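Local coordinates for protein chitinase (Chromobacterium violaceum, PDB 4TXG) that probably hydrolyses chitin as a family 18 glycoside hydrolase and probably binds it as well, at residues Pro114-Leu126 / Asp133-Ala145. Sequence-based numbering, arbitrary orientation.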
# COMPACT_ATOMS: atom_id res chain seq x y z
N PRO A 114 -12.25 31.90 -8.48
CA PRO A 114 -12.74 30.59 -8.05
C PRO A 114 -12.38 29.49 -9.04
O PRO A 114 -12.16 29.78 -10.21
CB PRO A 114 -14.26 30.78 -7.97
CG PRO A 114 -14.49 32.25 -7.99
CD PRO A 114 -13.35 32.83 -8.77
N PRO A 115 -12.35 28.23 -8.58
CA PRO A 115 -12.08 27.11 -9.49
C PRO A 115 -13.23 26.94 -10.48
O PRO A 115 -14.38 27.14 -10.10
CB PRO A 115 -11.97 25.91 -8.56
CG PRO A 115 -12.78 26.28 -7.36
CD PRO A 115 -12.62 27.77 -7.20
N THR A 116 -12.91 26.61 -11.72
CA THR A 116 -13.95 26.34 -12.71
C THR A 116 -13.63 25.07 -13.48
O THR A 116 -12.51 24.56 -13.41
CB THR A 116 -14.13 27.50 -13.72
OG1 THR A 116 -12.96 27.62 -14.53
CG2 THR A 116 -14.42 28.81 -13.00
N GLY A 117 -14.62 24.58 -14.21
CA GLY A 117 -14.43 23.41 -15.05
C GLY A 117 -13.87 22.21 -14.30
O GLY A 117 -14.35 21.85 -13.22
N ASN A 118 -12.82 21.61 -14.86
CA ASN A 118 -12.25 20.40 -14.30
C ASN A 118 -11.67 20.58 -12.90
O ASN A 118 -11.58 19.62 -12.12
CB ASN A 118 -11.17 19.87 -15.24
CG ASN A 118 -11.74 19.10 -16.40
OD1 ASN A 118 -12.46 18.12 -16.22
ND2 ASN A 118 -11.43 19.54 -17.62
N ALA A 119 -11.30 21.81 -12.56
CA ALA A 119 -10.73 22.07 -11.24
C ALA A 119 -11.74 21.81 -10.13
O ALA A 119 -11.37 21.59 -8.98
CB ALA A 119 -10.21 23.49 -11.17
N LEU A 120 -13.03 21.84 -10.47
CA LEU A 120 -14.08 21.57 -9.50
C LEU A 120 -14.16 20.08 -9.12
O LEU A 120 -14.84 19.71 -8.17
CB LEU A 120 -15.43 22.04 -10.04
CG LEU A 120 -15.54 23.56 -10.15
CD1 LEU A 120 -16.76 23.95 -10.98
CD2 LEU A 120 -15.62 24.16 -8.76
N CYS A 121 -13.44 19.23 -9.86
CA CYS A 121 -13.47 17.79 -9.61
C CYS A 121 -12.13 17.25 -9.11
O CYS A 121 -11.94 16.04 -9.06
CB CYS A 121 -13.87 17.04 -10.88
SG CYS A 121 -15.52 17.48 -11.48
N ARG A 122 -11.20 18.13 -8.75
CA ARG A 122 -9.90 17.65 -8.29
C ARG A 122 -10.04 16.98 -6.92
O ARG A 122 -10.65 17.55 -6.03
CB ARG A 122 -8.88 18.80 -8.23
CG ARG A 122 -7.50 18.35 -7.80
CD ARG A 122 -6.48 19.50 -7.81
NE ARG A 122 -6.94 20.65 -7.04
CZ ARG A 122 -6.75 20.80 -5.73
NH1 ARG A 122 -6.10 19.88 -5.02
NH2 ARG A 122 -7.22 21.89 -5.12
N PRO A 123 -9.49 15.76 -6.77
CA PRO A 123 -9.50 15.11 -5.45
C PRO A 123 -8.88 15.98 -4.36
O PRO A 123 -7.90 16.69 -4.62
CB PRO A 123 -8.67 13.84 -5.67
CG PRO A 123 -8.92 13.50 -7.12
CD PRO A 123 -8.97 14.86 -7.81
N GLU A 124 -9.46 15.94 -3.17
CA GLU A 124 -8.96 16.72 -2.04
C GLU A 124 -7.46 16.51 -1.82
O GLU A 124 -6.99 15.38 -1.73
CB GLU A 124 -9.72 16.35 -0.77
CG GLU A 124 -9.19 17.03 0.49
CD GLU A 124 -9.93 16.57 1.75
OE1 GLU A 124 -11.05 16.04 1.62
OE2 GLU A 124 -9.38 16.73 2.85
N ALA A 125 -6.72 17.62 -1.76
CA ALA A 125 -5.29 17.64 -1.45
C ALA A 125 -4.38 17.07 -2.55
O ALA A 125 -3.16 17.00 -2.37
CB ALA A 125 -5.02 16.91 -0.12
N LEU A 126 -4.94 16.67 -3.68
CA LEU A 126 -4.09 16.17 -4.77
C LEU A 126 -3.33 17.32 -5.43
O LEU A 126 -3.88 18.38 -5.73
CB LEU A 126 -4.92 15.42 -5.81
CG LEU A 126 -4.17 14.77 -6.99
CD1 LEU A 126 -3.31 13.59 -6.54
CD2 LEU A 126 -5.15 14.32 -8.07
N ASP A 133 -4.85 21.74 -18.13
CA ASP A 133 -6.28 21.45 -18.04
C ASP A 133 -6.50 19.95 -17.85
O ASP A 133 -6.94 19.25 -18.76
CB ASP A 133 -7.01 21.95 -19.29
CG ASP A 133 -8.51 21.86 -19.15
OD1 ASP A 133 -9.01 21.73 -18.01
OD2 ASP A 133 -9.20 21.93 -20.20
N VAL A 134 -6.18 19.47 -16.66
CA VAL A 134 -6.30 18.05 -16.35
C VAL A 134 -7.77 17.67 -16.26
O VAL A 134 -8.52 18.29 -15.50
CB VAL A 134 -5.59 17.73 -15.03
CG1 VAL A 134 -5.66 16.25 -14.71
CG2 VAL A 134 -4.15 18.22 -15.09
N PRO A 135 -8.19 16.66 -17.03
CA PRO A 135 -9.62 16.31 -17.15
C PRO A 135 -10.16 15.50 -15.97
O PRO A 135 -10.61 14.37 -16.14
CB PRO A 135 -9.67 15.48 -18.44
CG PRO A 135 -8.32 14.82 -18.50
CD PRO A 135 -7.35 15.86 -17.95
N TYR A 136 -10.16 16.09 -14.78
CA TYR A 136 -10.60 15.37 -13.58
C TYR A 136 -12.04 14.89 -13.65
O TYR A 136 -12.38 13.86 -13.08
CB TYR A 136 -10.45 16.25 -12.33
CG TYR A 136 -9.03 16.51 -11.94
CD1 TYR A 136 -8.19 15.47 -11.54
CD2 TYR A 136 -8.53 17.80 -11.95
CE1 TYR A 136 -6.88 15.73 -11.17
CE2 TYR A 136 -7.23 18.06 -11.59
CZ TYR A 136 -6.41 17.02 -11.20
OH TYR A 136 -5.12 17.30 -10.84
N CYS A 137 -12.89 15.64 -14.34
CA CYS A 137 -14.32 15.33 -14.32
C CYS A 137 -14.64 14.08 -15.14
O CYS A 137 -15.76 13.58 -15.08
CB CYS A 137 -15.13 16.53 -14.79
SG CYS A 137 -15.28 17.79 -13.49
N ALA A 138 -13.65 13.57 -15.85
CA ALA A 138 -13.80 12.30 -16.57
C ALA A 138 -13.86 11.10 -15.61
O ALA A 138 -14.42 10.06 -15.95
CB ALA A 138 -12.66 12.13 -17.58
N VAL A 139 -13.27 11.25 -14.42
CA VAL A 139 -13.12 10.15 -13.47
C VAL A 139 -13.67 10.52 -12.09
O VAL A 139 -14.08 9.65 -11.31
CB VAL A 139 -11.62 9.73 -13.35
CG1 VAL A 139 -11.36 8.83 -12.15
CG2 VAL A 139 -11.15 9.04 -14.64
N TYR A 140 -13.70 11.82 -11.79
CA TYR A 140 -14.12 12.29 -10.48
C TYR A 140 -15.39 13.14 -10.53
O TYR A 140 -15.72 13.74 -11.55
CB TYR A 140 -13.00 13.10 -9.82
CG TYR A 140 -11.75 12.27 -9.59
CD1 TYR A 140 -11.72 11.29 -8.61
CD2 TYR A 140 -10.60 12.47 -10.36
CE1 TYR A 140 -10.59 10.52 -8.39
CE2 TYR A 140 -9.45 11.71 -10.14
CZ TYR A 140 -9.46 10.73 -9.16
OH TYR A 140 -8.33 9.96 -8.94
N LYS A 141 -16.09 13.17 -9.41
CA LYS A 141 -17.28 13.99 -9.25
C LYS A 141 -16.89 15.38 -8.80
O LYS A 141 -15.74 15.60 -8.42
CB LYS A 141 -18.23 13.37 -8.21
CG LYS A 141 -18.48 11.91 -8.44
CD LYS A 141 -19.14 11.27 -7.23
CE LYS A 141 -19.22 9.76 -7.40
NZ LYS A 141 -19.90 9.12 -6.26
N GLN A 142 -17.82 16.33 -8.85
CA GLN A 142 -17.53 17.63 -8.26
C GLN A 142 -17.27 17.40 -6.77
O GLN A 142 -18.03 16.70 -6.10
CB GLN A 142 -18.66 18.63 -8.51
CG GLN A 142 -18.79 18.97 -9.99
CD GLN A 142 -19.59 20.23 -10.25
OE1 GLN A 142 -19.67 21.11 -9.40
NE2 GLN A 142 -20.19 20.31 -11.43
N GLY A 143 -16.17 17.95 -6.28
CA GLY A 143 -15.74 17.68 -4.92
C GLY A 143 -14.62 16.65 -4.84
O GLY A 143 -13.99 16.50 -3.80
N GLY A 144 -14.38 15.94 -5.94
CA GLY A 144 -13.21 15.08 -6.03
C GLY A 144 -13.37 13.60 -5.73
O GLY A 144 -12.40 12.84 -5.86
N ALA A 145 -14.56 13.17 -5.32
CA ALA A 145 -14.78 11.75 -5.06
C ALA A 145 -14.80 10.99 -6.38
O ALA A 145 -15.23 11.53 -7.40
CB ALA A 145 -16.09 11.52 -4.30
O HOH W 1 -11.67 22.97 -17.15
O HOH W 2 -12.13 14.76 -2.73
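The C121–C137 disulfide ties the two loops covalently, its sulfurs bridged with a C-S-S-C torsion of 78°. Next to it, N118 uses both ends of its amide: OD1 takes the backbone N-H of C137 at 3.1 Å, while ND2 reaches OD1 of D133 at 3.3 Å, arriving from above the carboxylate plane. A water joins that same OD1 to the backbone N of N118. With its CG anti to the carbonyl carbon (chi1 -80°), the amide sits over the turn of V134–Y136, an inverse gamma turn centred on P135. Two tyrosines supply the apolar part. P123 lays CG over the centre of the Y140 ring, 3.5 Å from the centroid, and V139 CG1 takes the opposite face. R122 runs alongside Y136 and packs CA and CG over one face of its ring; V134 CG1 covers the other. Both segments belong to the largely irregular lead-in that precedes strand 155-161, the first strand of the GH18 TIM barrel. On the far side of the disulfide, the type II turn K141–G144 gives the N-H of G143 to L120 O (2.9 Å, 170°), and the CA of G144 makes CA-H...O contacts to the carbonyl oxygens of C121 and R122. Further out, the R122 chain is bent at chi3, and its NH1 bonds L126 O. The hydroxyl of Y140 hydrogen-bonds D390 and Q365, at the starts of two barrel strands, while Y136 meets the ring of Y363.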